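PDB 5LMG: DNA topoisomerase 2-associated protein PAT1 from Saccharomyces cerevisiae, which activates mRNA decapping and represses translation, its C-terminal domain binding directly to the decapping enzyme Dcp2 and the exonuclease Xrn1. Local coordinates for residues L135-L140 and K155-F160; S142-P147 and L197-I202; N309-L314 and K344-L349; K316-L321 and S337-K342. The protein carries 2 engineered substitutions. One frame throughout, in Å; residues are numbered along the deposited sequence.

Overall arrangement
The four contacts trace a progression from the interior of a mainly helical domain to its surface. Contacts 1 and 2 are buried, their centres about 10 Å apart, and they touch where the backbone oxygen of I139 probably accepts from the hydroxyls of T145 and T146. Contact 1 is almost wholly apolar, whereas contact 2, made by loop and turn residues, relies on hydroxyls and backbone atoms. Contacts 3 and 4 lie farther out, their centres about 22 and 30 Å from the centre of the chain, against about 10 and 11 Å for the first two. Both join helices 290-322 and 329-355: partly buried contact 3 is purely apolar, while contact 4, at the surface, adds a salt bridge.

Contact 1 (L135-L140 and K155-F160); sequences LQIIIL and KKVDLF
L135, at the N-cap position of helix 136-141, meets F160 tip to tip, its CD2 lying 3.6 Å from F160 CZ. Two residues on, I137 gives the largest single share of the buried area. F160 CG stands anti to its backbone N (chi1 -166°), on the side of I137, whose CG2 lies over the centre of one ring face, 3.4 Å from the ring centroid and only 3° off the normal, a CH-pi contact in which one methyl is nearly equidistant from all six ring carbons. The other branch of I137 runs on toward helix 151-174: CG1 packs 3.6 Å from F160 CB, and CD1 reaches the backbone, 3.5 Å from K156 O. The same CD1 has V157 CG2 4.0 Å away. One turn later, L140 extends the apolar seam, its CB 4.3 Å from V157 CG2, while its CD1 only skirts the aliphatic part of K156, whose ammonium group bonds instead to S101 O. An alanine in place of F160 would probably leave I137 CG2 and L135 CD2 without the ring they pack on and open a gap between the helices. I106 and I202, from helices 103-114 and 201-216, also touch the F160 side chain. The axes of the two helix segments approach to 9.9 Å at 127°, an oblique packing of successive helices consistent with the alpha-alpha superhelix expected of a TPR-clan family member.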
loop_
_atom_site.group_PDB
_atom_site.type_symbol
_atom_site.label_atom_id
_atom_site.label_comp_id
_atom_site.label_asym_id
_atom_site.label_seq_id
_atom_site.Cartn_x
_atom_site.Cartn_y
_atom_site.Cartn_z
ATOM N N LEU A 135 -10.218 -10.050 -3.232
ATOM C CA LEU A 135 -8.976 -10.153 -3.987
ATOM C C LEU A 135 -8.025 -11.036 -3.183
ATOM O O LEU A 135 -7.757 -10.758 -2.009
ATOM C CB LEU A 135 -8.410 -8.746 -4.260
ATOM C CG LEU A 135 -7.404 -8.559 -5.394
ATOM C CD1 LEU A 135 -7.947 -9.035 -6.733
ATOM C CD2 LEU A 135 -7.006 -7.113 -5.503
ATOM N N GLN A 136 -7.617 -12.168 -3.783
ATOM C CA GLN A 136 -6.746 -13.161 -3.150
ATOM C C GLN A 136 -5.457 -12.571 -2.592
ATOM O O GLN A 136 -5.047 -12.964 -1.499
ATOM C CB GLN A 136 -6.461 -14.335 -4.098
ATOM C CG GLN A 136 -6.295 -15.684 -3.385
ATOM C CD GLN A 136 -7.447 -16.065 -2.468
ATOM O OE1 GLN A 136 -7.245 -16.369 -1.289
ATOM N NE2 GLN A 136 -8.675 -16.059 -2.979
ATOM N N ILE A 137 -4.868 -11.579 -3.298
ATOM C CA ILE A 137 -3.634 -10.904 -2.887
ATOM C C ILE A 137 -3.791 -10.137 -1.560
ATOM O O ILE A 137 -2.814 -10.013 -0.817
ATOM C CB ILE A 137 -3.023 -10.026 -4.018
ATOM C CG1 ILE A 137 -1.479 -10.046 -3.950
ATOM C CG2 ILE A 137 -3.602 -8.600 -4.074
ATOM C CD1 ILE A 137 -0.869 -11.389 -4.344
ATOM N N ILE A 138 -5.018 -9.664 -1.258
ATOM C CA ILE A 138 -5.338 -8.973 -0.007
ATOM C C ILE A 138 -5.341 -10.006 1.117
ATOM O O ILE A 138 -4.714 -9.779 2.148
ATOM C CB ILE A 138 -6.683 -8.196 -0.134
ATOM C CG1 ILE A 138 -6.559 -7.017 -1.146
ATOM C CG2 ILE A 138 -7.238 -7.763 1.235
ATOM C CD1 ILE A 138 -5.659 -5.774 -0.744
ATOM N N ILE A 139 -6.008 -11.151 0.895
ATOM C CA ILE A 139 -6.082 -12.251 1.866
ATOM C C ILE A 139 -4.663 -12.788 2.168
ATOM O O ILE A 139 -4.329 -12.968 3.333
ATOM C CB ILE A 139 -7.122 -13.328 1.419
ATOM C CG1 ILE A 139 -8.555 -12.719 1.420
ATOM C CG2 ILE A 139 -7.078 -14.589 2.315
ATOM C CD1 ILE A 139 -9.490 -13.247 0.361
ATOM N N LEU A 140 -3.802 -12.923 1.134
ATOM C CA LEU A 140 -2.421 -13.388 1.276
ATOM C C LEU A 140 -1.506 -12.413 1.996
ATOM O O LEU A 140 -0.577 -12.850 2.662
ATOM C CB LEU A 140 -1.806 -13.753 -0.097
ATOM C CG LEU A 140 -2.353 -15.018 -0.768
ATOM C CD1 LEU A 140 -1.703 -15.225 -2.133
ATOM C CD2 LEU A 140 -2.194 -16.257 0.138
ATOM N N LYS A 155 6.286 -13.759 -2.828
ATOM C CA LYS A 155 6.696 -13.430 -4.203
ATOM C C LYS A 155 5.482 -12.904 -5.003
ATOM O O LYS A 155 5.621 -11.943 -5.759
ATOM C CB LYS A 155 7.340 -14.643 -4.908
ATOM C CG LYS A 155 8.740 -15.031 -4.394
ATOM C CD LYS A 155 9.823 -14.027 -4.791
ATOM C CE LYS A 155 11.145 -14.323 -4.133
ATOM N NZ LYS A 155 12.172 -13.310 -4.491
ATOM N N LYS A 156 4.297 -13.531 -4.818
ATOM C CA LYS A 156 3.056 -13.116 -5.484
ATOM C C LYS A 156 2.639 -11.701 -5.051
ATOM O O LYS A 156 2.237 -10.895 -5.901
ATOM C CB LYS A 156 1.927 -14.109 -5.216
ATOM C CG LYS A 156 2.053 -15.401 -6.018
ATOM C CD LYS A 156 0.907 -16.384 -5.760
ATOM C CE LYS A 156 -0.426 -15.961 -6.353
ATOM N NZ LYS A 156 -0.400 -15.931 -7.841
ATOM N N VAL A 157 2.801 -11.393 -3.743
ATOM C CA VAL A 157 2.481 -10.093 -3.141
ATOM C C VAL A 157 3.399 -9.017 -3.743
ATOM O O VAL A 157 2.896 -7.988 -4.191
ATOM C CB VAL A 157 2.506 -10.133 -1.579
ATOM C CG1 VAL A 157 2.334 -8.734 -0.971
ATOM C CG2 VAL A 157 1.430 -11.079 -1.033
ATOM N N ASP A 158 4.727 -9.284 -3.808
ATOM C CA ASP A 158 5.722 -8.368 -4.385
ATOM C C ASP A 158 5.435 -8.096 -5.886
ATOM O O ASP A 158 5.587 -6.954 -6.333
ATOM C CB ASP A 158 7.155 -8.910 -4.197
ATOM C CG ASP A 158 7.592 -9.178 -2.759
ATOM O OD1 ASP A 158 6.958 -8.628 -1.823
ATOM O OD2 ASP A 158 8.582 -9.915 -2.569
ATOM N N LEU A 159 4.996 -9.140 -6.638
ATOM C CA LEU A 159 4.630 -9.016 -8.056
ATOM C C LEU A 159 3.426 -8.080 -8.233
ATOM O O LEU A 159 3.498 -7.153 -9.037
ATOM C CB LEU A 159 4.352 -10.385 -8.722
ATOM C CG LEU A 159 4.014 -10.331 -10.232
ATOM C CD1 LEU A 159 5.256 -10.061 -11.075
ATOM C CD2 LEU A 159 3.313 -11.605 -10.690
ATOM N N PHE A 160 2.320 -8.342 -7.496
ATOM C CA PHE A 160 1.106 -7.532 -7.521
ATOM C C PHE A 160 1.440 -6.080 -7.179
ATOM O O PHE A 160 0.993 -5.178 -7.881
ATOM C CB PHE A 160 0.063 -8.085 -6.541
ATOM C CG PHE A 160 -1.322 -7.523 -6.748
ATOM C CD1 PHE A 160 -1.664 -6.270 -6.251
ATOM C CD2 PHE A 160 -2.288 -8.248 -7.433
ATOM C CE1 PHE A 160 -2.953 -5.753 -6.433
ATOM C CE2 PHE A 160 -3.574 -7.728 -7.621
ATOM C CZ PHE A 160 -3.894 -6.485 -7.117
#

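Contact 2 (S142-P147 and L197-I202); sequences SYKTTP and LTTSKI
S142 holds OG anti to its backbone N (chi1 171°), and T199 holds OG1 between its backbone N and carbonyl carbon (chi1 72°), settings that bring the two hydroxyls to 2.7 Å. S142 OG donates to T199 OG1, which also shares a hydrogen bond with F196 O. On its own side S142 OG accepts from K144 N at 3.2 Å, closing an ST turn, so the buried hydroxyl is gripped by one bond from each segment. Y143 crosses T199 at about a right angle: its CE2 lies 3.6 Å from T199 CB, and its CZ lies 3.9 Å from T199 CG2. Beyond the ring, Y143 OH bonds to L252 O. The carbonyl of T199 receives a weak bond from Y143 N, 3.4 Å from T199 O, supplemented by a CA-H...O contact from S142. Here the two backbone segments run so close that S142 and S200 form a single backbone bridge, their CA atoms 4.0 Å apart. S200 closes a type I turn begun at L197, and its OG bonds to both G203 N and S141 OG. The arrangement is that of a helix N-cap, at the start of helix 201-216, docked against the loop leaving helix 136-141.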
loop_
_atom_site.group_PDB
_atom_site.type_symbol
_atom_site.label_atom_id
_atom_site.label_comp_id
_atom_site.label_asym_id
_atom_site.label_seq_id
_atom_site.Cartn_x
_atom_site.Cartn_y
_atom_site.Cartn_z
ATOM N N SER A 142 -2.523 -10.077 4.233
ATOM C CA SER A 142 -3.043 -9.686 5.553
ATOM C C SER A 142 -2.457 -10.638 6.611
ATOM O O SER A 142 -2.602 -11.855 6.490
ATOM C CB SER A 142 -4.568 -9.765 5.598
ATOM O OG SER A 142 -5.055 -9.595 6.924
ATOM N N TYR A 143 -1.858 -10.076 7.669
ATOM C CA TYR A 143 -1.335 -10.865 8.792
ATOM C C TYR A 143 -2.466 -11.576 9.552
ATOM O O TYR A 143 -2.208 -12.543 10.252
ATOM C CB TYR A 143 -0.512 -9.978 9.741
ATOM C CG TYR A 143 -1.298 -8.941 10.519
ATOM C CD1 TYR A 143 -1.967 -9.283 11.695
ATOM C CD2 TYR A 143 -1.267 -7.596 10.155
ATOM C CE1 TYR A 143 -2.611 -8.323 12.466
ATOM C CE2 TYR A 143 -1.892 -6.623 10.933
ATOM C CZ TYR A 143 -2.573 -6.994 12.084
ATOM O OH TYR A 143 -3.252 -6.073 12.839
ATOM N N LYS A 144 -3.714 -11.080 9.425
ATOM C CA LYS A 144 -4.877 -11.665 10.085
ATOM C C LYS A 144 -5.324 -12.932 9.376
ATOM O O LYS A 144 -5.516 -13.945 10.040
ATOM C CB LYS A 144 -6.032 -10.652 10.191
ATOM C CG LYS A 144 -5.891 -9.683 11.361
ATOM C CD LYS A 144 -6.411 -10.276 12.676
ATOM C CE LYS A 144 -5.843 -9.569 13.886
ATOM N NZ LYS A 144 -6.231 -10.241 15.154
ATOM N N THR A 145 -5.491 -12.884 8.039
ATOM C CA THR A 145 -5.950 -14.043 7.264
ATOM C C THR A 145 -4.814 -15.002 6.853
ATOM O O THR A 145 -5.076 -16.188 6.654
ATOM C CB THR A 145 -6.789 -13.611 6.062
ATOM O OG1 THR A 145 -6.095 -12.592 5.354
ATOM C CG2 THR A 145 -8.193 -13.141 6.458
ATOM N N THR A 146 -3.572 -14.489 6.713
ATOM C CA THR A 146 -2.379 -15.276 6.354
ATOM C C THR A 146 -1.229 -14.933 7.348
ATOM O O THR A 146 -0.347 -14.126 7.016
ATOM C CB THR A 146 -2.034 -15.100 4.857
ATOM O OG1 THR A 146 -3.205 -15.322 4.073
ATOM C CG2 THR A 146 -0.921 -16.057 4.379
ATOM N N PRO A 147 -1.259 -15.487 8.589
ATOM C CA PRO A 147 -0.211 -15.141 9.563
ATOM C C PRO A 147 1.152 -15.748 9.250
ATOM O O PRO A 147 2.162 -15.205 9.682
ATOM C CB PRO A 147 -0.779 -15.643 10.892
ATOM C CG PRO A 147 -1.653 -16.788 10.510
ATOM C CD PRO A 147 -2.251 -16.419 9.177
ATOM N N LEU A 197 -8.663 -4.096 5.524
ATOM C CA LEU A 197 -7.796 -3.682 4.400
ATOM C C LEU A 197 -6.439 -3.128 4.864
ATOM O O LEU A 197 -5.417 -3.366 4.206
ATOM C CB LEU A 197 -8.491 -2.665 3.470
ATOM C CG LEU A 197 -9.727 -3.125 2.682
ATOM C CD1 LEU A 197 -10.177 -2.026 1.728
ATOM C CD2 LEU A 197 -9.470 -4.442 1.900
ATOM N N THR A 198 -6.428 -2.443 6.024
ATOM C CA THR A 198 -5.211 -1.869 6.615
ATOM C C THR A 198 -4.275 -2.918 7.267
ATOM O O THR A 198 -3.146 -2.570 7.602
ATOM C CB THR A 198 -5.547 -0.735 7.582
ATOM O OG1 THR A 198 -6.132 -1.270 8.763
ATOM C CG2 THR A 198 -6.398 0.372 6.938
ATOM N N THR A 199 -4.739 -4.178 7.452
ATOM C CA THR A 199 -3.904 -5.279 7.987
ATOM C C THR A 199 -3.083 -5.910 6.828
ATOM O O THR A 199 -2.216 -6.761 7.054
ATOM C CB THR A 199 -4.726 -6.337 8.754
ATOM O OG1 THR A 199 -5.506 -7.108 7.844
ATOM C CG2 THR A 199 -5.578 -5.752 9.892
ATOM N N SER A 200 -3.364 -5.468 5.591
ATOM C CA SER A 200 -2.705 -5.923 4.371
ATOM C C SER A 200 -1.784 -4.840 3.813
ATOM O O SER A 200 -2.192 -3.680 3.703
ATOM C CB SER A 200 -3.755 -6.339 3.338
ATOM O OG SER A 200 -3.329 -6.201 1.993
ATOM N N LYS A 201 -0.556 -5.233 3.423
ATOM C CA LYS A 201 0.422 -4.331 2.816
ATOM C C LYS A 201 -0.139 -3.688 1.520
ATOM O O LYS A 201 -0.019 -2.479 1.353
ATOM C CB LYS A 201 1.762 -5.040 2.568
ATOM C CG LYS A 201 2.883 -4.108 2.120
ATOM C CD LYS A 201 4.162 -4.875 1.843
ATOM C CE LYS A 201 5.373 -3.985 1.898
ATOM N NZ LYS A 201 6.631 -4.760 1.746
ATOM N N ILE A 202 -0.790 -4.491 0.654
ATOM C CA ILE A 202 -1.425 -4.050 -0.606
ATOM C C ILE A 202 -2.596 -3.108 -0.309
ATOM O O ILE A 202 -2.696 -2.050 -0.929
ATOM C CB ILE A 202 -1.850 -5.248 -1.521
ATOM C CG1 ILE A 202 -0.671 -6.235 -1.808
ATOM C CG2 ILE A 202 -2.535 -4.774 -2.834
ATOM C CD1 ILE A 202 0.615 -5.632 -2.499
#

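Contact 3 (N309-L314 and K344-L349); sequences NEAETL and KLYQDL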
loop_
_atom_site.group_PDB
_atom_site.type_symbol
_atom_site.label_atom_id
_atom_site.label_comp_id
_atom_site.label_asym_id
_atom_site.label_seq_id
_atom_site.Cartn_x
_atom_site.Cartn_y
_atom_site.Cartn_z
ATOM N N ASN A 309 13.313 3.892 20.225
ATOM C CA ASN A 309 14.142 2.955 20.999
ATOM C C ASN A 309 15.046 2.136 20.080
ATOM O O ASN A 309 16.225 1.967 20.391
ATOM C CB ASN A 309 13.297 2.047 21.889
ATOM C CG ASN A 309 12.602 2.741 23.047
ATOM O OD1 ASN A 309 13.073 3.739 23.619
ATOM N ND2 ASN A 309 11.479 2.186 23.456
ATOM N N GLU A 310 14.498 1.669 18.931
ATOM C CA GLU A 310 15.252 0.903 17.935
ATOM C C GLU A 310 16.379 1.753 17.328
ATOM O O GLU A 310 17.509 1.272 17.214
ATOM C CB GLU A 310 14.336 0.333 16.844
ATOM C CG GLU A 310 13.356 -0.725 17.328
ATOM C CD GLU A 310 13.926 -2.063 17.763
ATOM O OE1 GLU A 310 14.493 -2.778 16.905
ATOM O OE2 GLU A 310 13.747 -2.421 18.950
ATOM N N ALA A 311 16.080 3.032 17.015
ATOM C CA ALA A 311 17.037 3.989 16.459
ATOM C C ALA A 311 18.149 4.283 17.472
ATOM O O ALA A 311 19.313 4.285 17.077
ATOM C CB ALA A 311 16.331 5.275 16.054
ATOM N N GLU A 312 17.789 4.471 18.771
ATOM C CA GLU A 312 18.728 4.723 19.870
ATOM C C GLU A 312 19.621 3.501 20.154
ATOM O O GLU A 312 20.803 3.689 20.441
ATOM C CB GLU A 312 18.024 5.257 21.143
ATOM C CG GLU A 312 17.592 6.715 21.007
ATOM C CD GLU A 312 16.746 7.356 22.100
ATOM O OE1 GLU A 312 16.561 6.739 23.175
ATOM O OE2 GLU A 312 16.278 8.497 21.878
ATOM N N THR A 313 19.081 2.263 20.026
ATOM C CA THR A 313 19.874 1.020 20.173
ATOM C C THR A 313 20.931 0.959 19.048
ATOM O O THR A 313 22.091 0.646 19.321
ATOM C CB THR A 313 18.956 -0.226 20.222
ATOM O OG1 THR A 313 18.162 -0.148 21.405
ATOM C CG2 THR A 313 19.736 -1.556 20.240
ATOM N N LEU A 314 20.532 1.309 17.796
ATOM C CA LEU A 314 21.450 1.347 16.654
ATOM C C LEU A 314 22.539 2.415 16.823
ATOM O O LEU A 314 23.693 2.157 16.476
ATOM C CB LEU A 314 20.705 1.525 15.328
ATOM C CG LEU A 314 19.944 0.294 14.819
ATOM C CD1 LEU A 314 18.963 0.689 13.746
ATOM C CD2 LEU A 314 20.899 -0.758 14.271
ATOM N N LYS A 344 17.485 5.288 8.251
ATOM C CA LYS A 344 16.238 4.841 7.643
ATOM C C LYS A 344 15.074 5.075 8.627
ATOM O O LYS A 344 14.069 5.660 8.226
ATOM C CB LYS A 344 16.323 3.363 7.217
ATOM C CG LYS A 344 15.065 2.890 6.491
ATOM C CD LYS A 344 15.167 1.456 5.980
ATOM C CE LYS A 344 13.958 1.058 5.160
ATOM N NZ LYS A 344 12.704 1.014 5.964
ATOM N N LEU A 345 15.232 4.630 9.903
ATOM C CA LEU A 345 14.235 4.793 10.968
ATOM C C LEU A 345 13.941 6.274 11.239
ATOM O O LEU A 345 12.778 6.636 11.353
ATOM C CB LEU A 345 14.652 4.061 12.272
ATOM C CG LEU A 345 14.733 2.523 12.210
ATOM C CD1 LEU A 345 15.324 1.937 13.506
ATOM C CD2 LEU A 345 13.370 1.882 11.875
ATOM N N TYR A 346 14.991 7.131 11.272
ATOM C CA TYR A 346 14.874 8.585 11.454
ATOM C C TYR A 346 13.994 9.195 10.355
ATOM O O TYR A 346 13.043 9.918 10.662
ATOM C CB TYR A 346 16.258 9.267 11.382
ATOM C CG TYR A 346 17.187 9.093 12.570
ATOM C CD1 TYR A 346 16.720 8.594 13.783
ATOM C CD2 TYR A 346 18.526 9.463 12.489
ATOM C CE1 TYR A 346 17.564 8.468 14.884
ATOM C CE2 TYR A 346 19.374 9.355 13.589
ATOM C CZ TYR A 346 18.893 8.841 14.781
ATOM O OH TYR A 346 19.741 8.703 15.855
ATOM N N GLN A 347 14.318 8.872 9.076
ATOM C CA GLN A 347 13.650 9.369 7.874
ATOM C C GLN A 347 12.196 8.914 7.764
ATOM O O GLN A 347 11.345 9.743 7.436
ATOM C CB GLN A 347 14.434 9.004 6.604
ATOM C CG GLN A 347 15.756 9.752 6.437
ATOM C CD GLN A 347 16.751 9.000 5.572
ATOM O OE1 GLN A 347 16.398 8.139 4.749
ATOM N NE2 GLN A 347 18.028 9.306 5.749
ATOM N N ASP A 348 11.909 7.617 8.036
ATOM C CA ASP A 348 10.550 7.065 7.959
ATOM C C ASP A 348 9.635 7.717 8.996
ATOM O O ASP A 348 8.525 8.129 8.661
ATOM C CB ASP A 348 10.543 5.531 8.096
ATOM C CG ASP A 348 11.207 4.783 6.946
ATOM O OD1 ASP A 348 11.523 5.429 5.911
ATOM O OD2 ASP A 348 11.422 3.559 7.083
ATOM N N LEU A 349 10.133 7.874 10.228
ATOM C CA LEU A 349 9.394 8.524 11.300
ATOM C C LEU A 349 9.205 10.036 11.008
ATOM O O LEU A 349 8.094 10.536 11.171
ATOM C CB LEU A 349 10.067 8.273 12.663
ATOM C CG LEU A 349 9.469 8.969 13.902
ATOM C CD1 LEU A 349 7.998 8.588 14.129
ATOM C CD2 LEU A 349 10.300 8.666 15.141
#
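An antiparallel helical hairpin, built from the long helices 290-322 and 329-355, is held here by A311 packing against L345 and Y346. The backbones are nearest at A311 and L345, whose CA atoms are 6.2 Å apart. L345 carries the larger share of its helix's contact. Its CG is anti to the carbonyl carbon (chi1 -65°), and beyond it CD1 lies against the facing backbone, 3.8 Å from A311 N. The same methyl touches E310 CB, also at 3.8 Å, so that the glutamate contributes its aliphatic base while its carboxylate leads elsewhere. L314 meets L345 at about a right angle, CD1 to CD1 at 3.9 Å.

The segments' axes approach to 9.7 Å with their directions 154° apart, so the two arms of the hairpin run nearly antiparallel, and the same two helices meet again at 316-321 and 337-342. Next to L345, Y346 leans in with its ring: CE1 lies 3.6 Å from A311 CB, an oblique approach to the small methyl. A311 thus sits between two different partners, its CB also lying 4.3 Å from L345 CB. F271 from a loop touches E310 and L314, and L349 turns to I304 and I308 farther back along helix 290-322. Within its own helix K344 NZ makes a salt bridge to the syn lone pair of D348 OD2 at 3.1 Å, and it makes a second to D273; E312 OE2 bonds to Y360 OH.

Contact 4 (K316-L321 and S337-K342); sequences KKEKEL and SIIYNK
Helix segments 316-321 and 337-342 lie nearly antiparallel, their directions 156° apart and their axes approaching to 9.6 Å, as facing parts of the two arms of one helical hairpin. The backbones are nearest at E318 and I338, whose CA atoms are 6.3 Å apart. I338 uses two branches. Its CG2 packs 3.9 Å from E318 CB, while CD1 meets L321 CD1 at 3.7 Å, the two side chains crossing at about a right angle. K317 adds only its CB, 4.1 Å from I338 CD1.

The polar part of the contact belongs to E318. With CG anti to the backbone N (chi1 -175°) and the chain extended beyond it, the glutamate crosses I339 at about a right angle, its CD 3.5 Å from I339 CG1, and continues to K342. An alanine at E318 would probably leave the K342 ammonium group without its partner across the hairpin and uncover I339 CG1. The salt bridge lies beside the apolar contacts of I338 and I339, at a surface where solvent would be expected to weaken it. K342, whose chain bends at chi3 to place CE 3.4 Å from E318 OE1, has its NZ on the syn side of that oxygen at 2.9 Å, 17° out of the carboxylate plane.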
loop_
_atom_site.group_PDB
_atom_site.type_symbol
_atom_site.label_atom_id
_atom_site.label_comp_id
_atom_site.label_asym_id
_atom_site.label_seq_id
_atom_site.Cartn_x
_atom_site.Cartn_y
_atom_site.Cartn_z
ATOM N N LYS A 316 23.774 3.562 19.733
ATOM C CA LYS A 316 24.670 3.021 20.760
ATOM C C LYS A 316 25.659 2.021 20.116
ATOM O O LYS A 316 26.858 2.116 20.373
ATOM C CB LYS A 316 23.854 2.382 21.917
ATOM C CG LYS A 316 24.671 1.577 22.928
ATOM C CD LYS A 316 24.573 0.079 22.649
ATOM C CE LYS A 316 25.573 -0.715 23.435
ATOM N NZ LYS A 316 25.422 -2.181 23.201
ATOM N N LYS A 317 25.150 1.086 19.273
ATOM C CA LYS A 317 25.940 0.055 18.574
ATOM C C LYS A 317 26.993 0.695 17.681
ATOM O O LYS A 317 28.148 0.250 17.673
ATOM C CB LYS A 317 25.032 -0.866 17.746
ATOM C CG LYS A 317 24.315 -1.899 18.593
ATOM C CD LYS A 317 23.331 -2.732 17.783
ATOM C CE LYS A 317 22.538 -3.631 18.706
ATOM N NZ LYS A 317 21.528 -4.437 17.971
ATOM N N GLU A 318 26.587 1.763 16.960
ATOM C CA GLU A 318 27.440 2.552 16.080
ATOM C C GLU A 318 28.608 3.133 16.882
ATOM O O GLU A 318 29.752 2.927 16.490
ATOM C CB GLU A 318 26.630 3.675 15.419
ATOM C CG GLU A 318 27.416 4.471 14.390
ATOM C CD GLU A 318 26.730 5.715 13.856
ATOM O OE1 GLU A 318 25.486 5.700 13.700
ATOM O OE2 GLU A 318 27.455 6.670 13.498
ATOM N N LYS A 319 28.311 3.811 18.020
ATOM C CA LYS A 319 29.298 4.431 18.917
ATOM C C LYS A 319 30.310 3.424 19.450
ATOM O O LYS A 319 31.512 3.688 19.406
ATOM C CB LYS A 319 28.606 5.140 20.099
ATOM C CG LYS A 319 27.904 6.439 19.731
ATOM C CD LYS A 319 27.140 7.001 20.925
ATOM C CE LYS A 319 26.226 8.135 20.537
ATOM N NZ LYS A 319 25.272 8.463 21.630
ATOM N N GLU A 320 29.817 2.273 19.942
ATOM C CA GLU A 320 30.617 1.191 20.516
ATOM C C GLU A 320 31.566 0.532 19.503
ATOM O O GLU A 320 32.703 0.204 19.857
ATOM C CB GLU A 320 29.710 0.139 21.191
ATOM C CG GLU A 320 28.956 0.635 22.422
ATOM C CD GLU A 320 29.805 0.892 23.656
ATOM O OE1 GLU A 320 30.106 2.075 23.932
ATOM O OE2 GLU A 320 30.179 -0.089 24.336
ATOM N N LEU A 321 31.105 0.346 18.254
ATOM C CA LEU A 321 31.897 -0.290 17.205
ATOM C C LEU A 321 32.868 0.652 16.508
ATOM O O LEU A 321 33.966 0.217 16.164
ATOM C CB LEU A 321 31.017 -1.017 16.174
ATOM C CG LEU A 321 30.288 -2.283 16.637
ATOM C CD1 LEU A 321 29.440 -2.841 15.522
ATOM C CD2 LEU A 321 31.260 -3.362 17.104
ATOM N N SER A 337 26.065 -0.773 7.621
ATOM C CA SER A 337 24.764 -1.417 7.784
ATOM C C SER A 337 23.979 -0.796 8.962
ATOM O O SER A 337 22.765 -0.618 8.859
ATOM C CB SER A 337 24.960 -2.912 8.021
ATOM O OG SER A 337 23.706 -3.567 8.035
ATOM N N ILE A 338 24.676 -0.501 10.081
ATOM C CA ILE A 338 24.083 0.083 11.293
ATOM C C ILE A 338 23.624 1.520 11.015
ATOM O O ILE A 338 22.470 1.836 11.288
ATOM C CB ILE A 338 25.002 -0.049 12.547
ATOM C CG1 ILE A 338 25.121 -1.534 13.000
ATOM C CG2 ILE A 338 24.504 0.839 13.703
ATOM C CD1 ILE A 338 26.250 -1.849 13.935
ATOM N N ILE A 339 24.518 2.357 10.430
ATOM C CA ILE A 339 24.252 3.756 10.061
ATOM C C ILE A 339 23.068 3.850 9.088
ATOM O O ILE A 339 22.209 4.718 9.279
ATOM C CB ILE A 339 25.532 4.485 9.534
ATOM C CG1 ILE A 339 26.642 4.514 10.617
ATOM C CG2 ILE A 339 25.217 5.918 9.029
ATOM C CD1 ILE A 339 28.081 4.788 10.106
ATOM N N TYR A 340 23.027 2.953 8.060
ATOM C CA TYR A 340 21.962 2.887 7.057
ATOM C C TYR A 340 20.598 2.634 7.710
ATOM O O TYR A 340 19.641 3.342 7.404
ATOM C CB TYR A 340 22.255 1.842 5.960
ATOM C CG TYR A 340 21.037 1.462 5.145
ATOM C CD1 TYR A 340 20.552 2.302 4.144
ATOM C CD2 TYR A 340 20.359 0.268 5.383
ATOM C CE1 TYR A 340 19.412 1.972 3.409
ATOM C CE2 TYR A 340 19.217 -0.071 4.656
ATOM C CZ TYR A 340 18.746 0.786 3.672
ATOM O OH TYR A 340 17.628 0.455 2.949
ATOM N N ASN A 341 20.522 1.615 8.586
ATOM C CA ASN A 341 19.293 1.256 9.286
ATOM C C ASN A 341 18.864 2.310 10.310
ATOM O O ASN A 341 17.665 2.570 10.439
ATOM C CB ASN A 341 19.390 -0.140 9.882
ATOM C CG ASN A 341 19.176 -1.176 8.815
ATOM O OD1 ASN A 341 18.060 -1.355 8.314
ATOM N ND2 ASN A 341 20.253 -1.820 8.384
ATOM N N LYS A 342 19.832 2.985 10.949
ATOM C CA LYS A 342 19.559 4.070 11.903
ATOM C C LYS A 342 18.915 5.268 11.178
ATOM O O LYS A 342 17.849 5.735 11.590
ATOM C CB LYS A 342 20.843 4.492 12.636
ATOM C CG LYS A 342 20.646 5.610 13.667
ATOM C CD LYS A 342 21.968 6.270 14.037
ATOM C CE LYS A 342 22.485 7.180 12.945
ATOM N NZ LYS A 342 23.696 7.924 13.370
#